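Local atomic coordinates of GCN5-related N-acetyltransferase (PDB entry 7N1L), a protein that probably acts as an acyltransferase of the GNAT family, moving acetyl groups onto amino groups, perhaps on a ribosomal protein. Residues A[88-93]-A[106-111]. Numbering follows the deposited sequence.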
ATOM      1  N   PHE A  88     -11.402 -13.004   6.889  1.00 29.27           N
ATOM      2  CA  PHE A  88     -10.247 -12.868   6.001  1.00 28.58           C
ATOM      3  C   PHE A  88      -9.472 -11.601   6.330  1.00 30.27           C
ATOM      4  O   PHE A  88      -9.989 -10.681   6.972  1.00 28.67           O
ATOM      5  CB  PHE A  88     -10.630 -12.871   4.513  1.00 26.65           C
ATOM      6  CG  PHE A  88     -11.367 -11.641   4.046  1.00 27.11           C
ATOM      7  CD1 PHE A  88     -10.675 -10.499   3.633  1.00 27.96           C
ATOM      8  CD2 PHE A  88     -12.749 -11.636   3.959  1.00 26.68           C
ATOM      9  CE1 PHE A  88     -11.352  -9.388   3.167  1.00 24.15           C
ATOM     10  CE2 PHE A  88     -13.429 -10.531   3.492  1.00 28.22           C
ATOM     11  CZ  PHE A  88     -12.723  -9.401   3.089  1.00 27.02           C
ATOM     12  N   VAL A  89      -8.211 -11.574   5.894  1.00 28.76           N
ATOM     13  CA  VAL A  89      -7.427 -10.344   5.874  1.00 28.65           C
ATOM     14  C   VAL A  89      -6.638 -10.331   4.574  1.00 28.89           C
ATOM     15  O   VAL A  89      -6.026 -11.342   4.205  1.00 30.12           O
ATOM     16  CB  VAL A  89      -6.503 -10.182   7.106  1.00 25.35           C
ATOM     17  CG1 VAL A  89      -5.509 -11.310   7.226  1.00 27.39           C
ATOM     18  CG2 VAL A  89      -5.773  -8.852   7.040  1.00 28.18           C
ATOM     19  N   ILE A  90      -6.688  -9.198   3.867  1.00 27.80           N
ATOM     20  CA  ILE A  90      -5.970  -8.970   2.614  1.00 27.89           C
ATOM     21  C   ILE A  90      -4.732  -8.139   2.913  1.00 29.37           C
ATOM     22  O   ILE A  90      -4.829  -7.086   3.559  1.00 26.12           O
ATOM     23  CB  ILE A  90      -6.867  -8.255   1.588  1.00 29.02           C
ATOM     24  CG1 ILE A  90      -8.097  -9.109   1.254  1.00 27.96           C
ATOM     25  CG2 ILE A  90      -6.081  -7.931   0.307  1.00 26.82           C
ATOM     26  CD1 ILE A  90      -9.181  -8.342   0.472  1.00 24.70           C
ATOM     27  N   PHE A  91      -3.568  -8.592   2.439  1.00 29.69           N
ATOM     28  CA  PHE A  91      -2.319  -7.905   2.743  1.00 25.82           C
ATOM     29  C   PHE A  91      -1.389  -7.895   1.547  1.00 28.35           C
ATOM     30  O   PHE A  91      -1.451  -8.769   0.679  1.00 28.01           O
ATOM     31  CB  PHE A  91      -1.594  -8.548   3.922  1.00 27.32           C
ATOM     32  CG  PHE A  91      -1.095  -9.938   3.668  1.00 26.98           C
ATOM     33  CD1 PHE A  91      -1.953 -11.031   3.793  1.00 29.80           C
ATOM     34  CD2 PHE A  91       0.242 -10.176   3.390  1.00 28.84           C
ATOM     35  CE1 PHE A  91      -1.482 -12.335   3.599  1.00 27.16           C
ATOM     36  CE2 PHE A  91       0.715 -11.470   3.191  1.00 24.09           C
ATOM     37  CZ  PHE A  91      -0.149 -12.543   3.298  1.00 27.46           C
ATOM     38  N   TYR A  92      -0.469  -6.924   1.560  1.00 27.74           N
ATOM     39  CA  TYR A  92       0.525  -6.771   0.515  1.00 25.47           C
ATOM     40  C   TYR A  92       1.907  -6.928   1.121  1.00 26.73           C
ATOM     41  O   TYR A  92       2.183  -6.400   2.198  1.00 30.61           O
ATOM     42  CB  TYR A  92       0.389  -5.415  -0.187  1.00 27.24           C
ATOM     43  CG  TYR A  92      -1.051  -5.128  -0.511  1.00 26.90           C
ATOM     44  CD1 TYR A  92      -1.745  -5.934  -1.387  1.00 28.91           C
ATOM     45  CD2 TYR A  92      -1.688  -4.026  -0.004  1.00 28.11           C
ATOM     46  CE1 TYR A  92      -3.063  -5.714  -1.678  1.00 27.68           C
ATOM     47  CE2 TYR A  92      -3.006  -3.782  -0.308  1.00 31.34           C
ATOM     48  CZ  TYR A  92      -3.693  -4.642  -1.145  1.00 29.51           C
ATOM     49  OH  TYR A  92      -5.020  -4.412  -1.483  1.00 32.48           O
ATOM     50  N   ASP A  93       2.759  -7.682   0.453  1.00 25.33           N
ATOM     51  CA  ASP A  93       4.165  -7.813   0.829  1.00 28.90           C
ATOM     52  C   ASP A  93       4.919  -6.824  -0.069  1.00 28.37           C
ATOM     53  O   ASP A  93       5.157  -7.101  -1.246  1.00 30.20           O
ATOM     54  CB  ASP A  93       4.655  -9.248   0.645  1.00 23.18           C
ATOM     55  CG  ASP A  93       6.102  -9.454   1.127  1.00 27.90           C
ATOM     56  OD1 ASP A  93       6.836  -8.456   1.282  1.00 28.89           O
ATOM     57  OD2 ASP A  93       6.545 -10.616   1.289  1.00 27.10           O
ATOM     58  N   VAL A 106      -1.892  -3.979   5.375  1.00 26.99           N
ATOM     59  CA  VAL A 106      -3.265  -4.471   5.468  1.00 26.16           C
ATOM     60  C   VAL A 106      -4.213  -3.297   5.265  1.00 26.40           C
ATOM     61  O   VAL A 106      -4.198  -2.337   6.045  1.00 28.10           O
ATOM     62  CB  VAL A 106      -3.547  -5.124   6.831  1.00 28.66           C
ATOM     63  CG1 VAL A 106      -5.030  -5.469   6.942  1.00 25.60           C
ATOM     64  CG2 VAL A 106      -2.678  -6.338   7.053  1.00 27.40           C
ATOM     65  N   ASP A 107      -5.084  -3.404   4.279  1.00 23.66           N
ATOM     66  CA  ASP A 107      -6.126  -2.415   4.055  1.00 24.92           C
ATOM     67  C   ASP A 107      -7.513  -2.952   4.354  1.00 25.59           C
ATOM     68  O   ASP A 107      -8.470  -2.177   4.360  1.00 27.10           O
ATOM     69  CB  ASP A 107      -6.085  -1.912   2.597  1.00 30.26           C
ATOM     70  CG  ASP A 107      -4.799  -1.126   2.263  1.00 30.75           C
ATOM     71  OD1 ASP A 107      -4.101  -0.663   3.169  1.00 30.66           O
ATOM     72  OD2 ASP A 107      -4.463  -1.013   1.077  1.00 37.89           O
ATOM     73  N   HIS A 108      -7.662  -4.265   4.508  1.00 27.01           N
ATOM     74  CA  HIS A 108      -8.987  -4.856   4.588  1.00 28.18           C
ATOM     75  C   HIS A 108      -8.970  -6.063   5.506  1.00 28.65           C
ATOM     76  O   HIS A 108      -8.216  -7.017   5.282  1.00 27.22           O
ATOM     77  CB  HIS A 108      -9.475  -5.277   3.196  1.00 30.04           C
ATOM     78  CG  HIS A 108      -9.353  -4.207   2.158  1.00 28.76           C
ATOM     79  ND1 HIS A 108     -10.213  -3.130   2.095  1.00 30.06           N
ATOM     80  CD2 HIS A 108      -8.460  -4.039   1.153  1.00 29.03           C
ATOM     81  CE1 HIS A 108      -9.867  -2.356   1.080  1.00 29.86           C
ATOM     82  NE2 HIS A 108      -8.803  -2.879   0.500  1.00 28.87           N
ATOM     83  N   ILE A 109      -9.862  -6.042   6.489  1.00 29.20           N
ATOM     84  CA  ILE A 109     -10.074  -7.161   7.389  1.00 26.82           C
ATOM     85  C   ILE A 109     -11.572  -7.280   7.578  1.00 30.46           C
ATOM     86  O   ILE A 109     -12.297  -6.284   7.498  1.00 29.54           O
ATOM     87  CB  ILE A 109      -9.336  -6.972   8.728  1.00 28.23           C
ATOM     88  CG1 ILE A 109      -9.315  -8.284   9.514  1.00 27.91           C
ATOM     89  CG2 ILE A 109      -9.902  -5.760   9.521  1.00 23.84           C
ATOM     90  CD1 ILE A 109      -8.203  -8.344  10.534  1.00 26.14           C
ATOM     91  N   TYR A 110     -12.048  -8.522   7.733  1.00 30.22           N
ATOM     92  CA  TYR A 110     -13.480  -8.751   7.867  1.00 29.01           C
ATOM     93  C   TYR A 110     -13.736 -10.096   8.534  1.00 32.60           C
ATOM     94  O   TYR A 110     -13.152 -11.113   8.143  1.00 32.02           O
ATOM     95  CB  TYR A 110     -14.174  -8.715   6.508  1.00 28.35           C
ATOM     96  CG  TYR A 110     -15.666  -8.878   6.606  1.00 30.78           C
ATOM     97  CD1 TYR A 110     -16.442  -7.853   7.077  1.00 34.28           C
ATOM     98  CD2 TYR A 110     -16.300 -10.055   6.223  1.00 32.29           C
ATOM     99  CE1 TYR A 110     -17.803  -7.979   7.187  1.00 35.38           C
ATOM    100  CE2 TYR A 110     -17.672 -10.187   6.304  1.00 32.24           C
ATOM    101  CZ  TYR A 110     -18.415  -9.135   6.790  1.00 35.44           C
ATOM    102  OH  TYR A 110     -19.779  -9.208   6.922  1.00 40.38           O
ATOM    103  N   VAL A 111     -14.659 -10.098   9.494  1.00 32.24           N
ATOM    104  CA  VAL A 111     -15.139 -11.309  10.152  1.00 31.97           C
ATOM    105  C   VAL A 111     -16.648 -11.375   9.967  1.00 33.07           C
ATOM    106  O   VAL A 111     -17.355 -10.393  10.229  1.00 34.00           O
ATOM    107  CB  VAL A 111     -14.780 -11.337  11.650  1.00 33.37           C
ATOM    108  CG1 VAL A 111     -15.435 -12.555  12.346  1.00 33.25           C
ATOM    109  CG2 VAL A 111     -13.264 -11.339  11.845  1.00 31.14           C
TER
HETATM  110  O   HOH W   1      -4.671  -5.058   2.100  1.00 29.65           O
HETATM  111  O   HOH W   2      -5.883  -2.204  -0.907  1.00 35.96           O
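F88 and Y110 form a reciprocal antiparallel pair: F88 N donates to Y110 O at 2.9 Å, and Y110 N returns a bond to F88 O at 3.1 Å. I90 N to H108 O is straighter, with 168° at the hydrogen. Direct pairing is interrupted at D107 and resumes at Y92 with Q105. I90 O and D107 N lie 3.8 Å apart; water 1 accepts from D107 N at 2.8 Å and donates to I90 O, though that second link is doubtfully short. D107 (psi -13°) is the extra residue between H108, which faces I90, and V106, which faces F91, consistent with a beta bulge, as in the fourth strand of GNAT folds.

Apolar packing divides by face. V89 CG2, anti to its own N, presses V106 CG1 at 3.5 Å, tighter than usual; helix 120-129 covers V106. On the other face, F88 CE2 meets Y110 CB at 3.6 Å.

Polar contacts gather at the bulge. D107 OD2 approaches the Y92 ring edge in plane, 3.4 Å from CE2, and accepts from water 2. N143 takes OD1, while Y48 OH binds H108 ND1. Backbone bonds thus hold the pair on either side of an interruption that water fills.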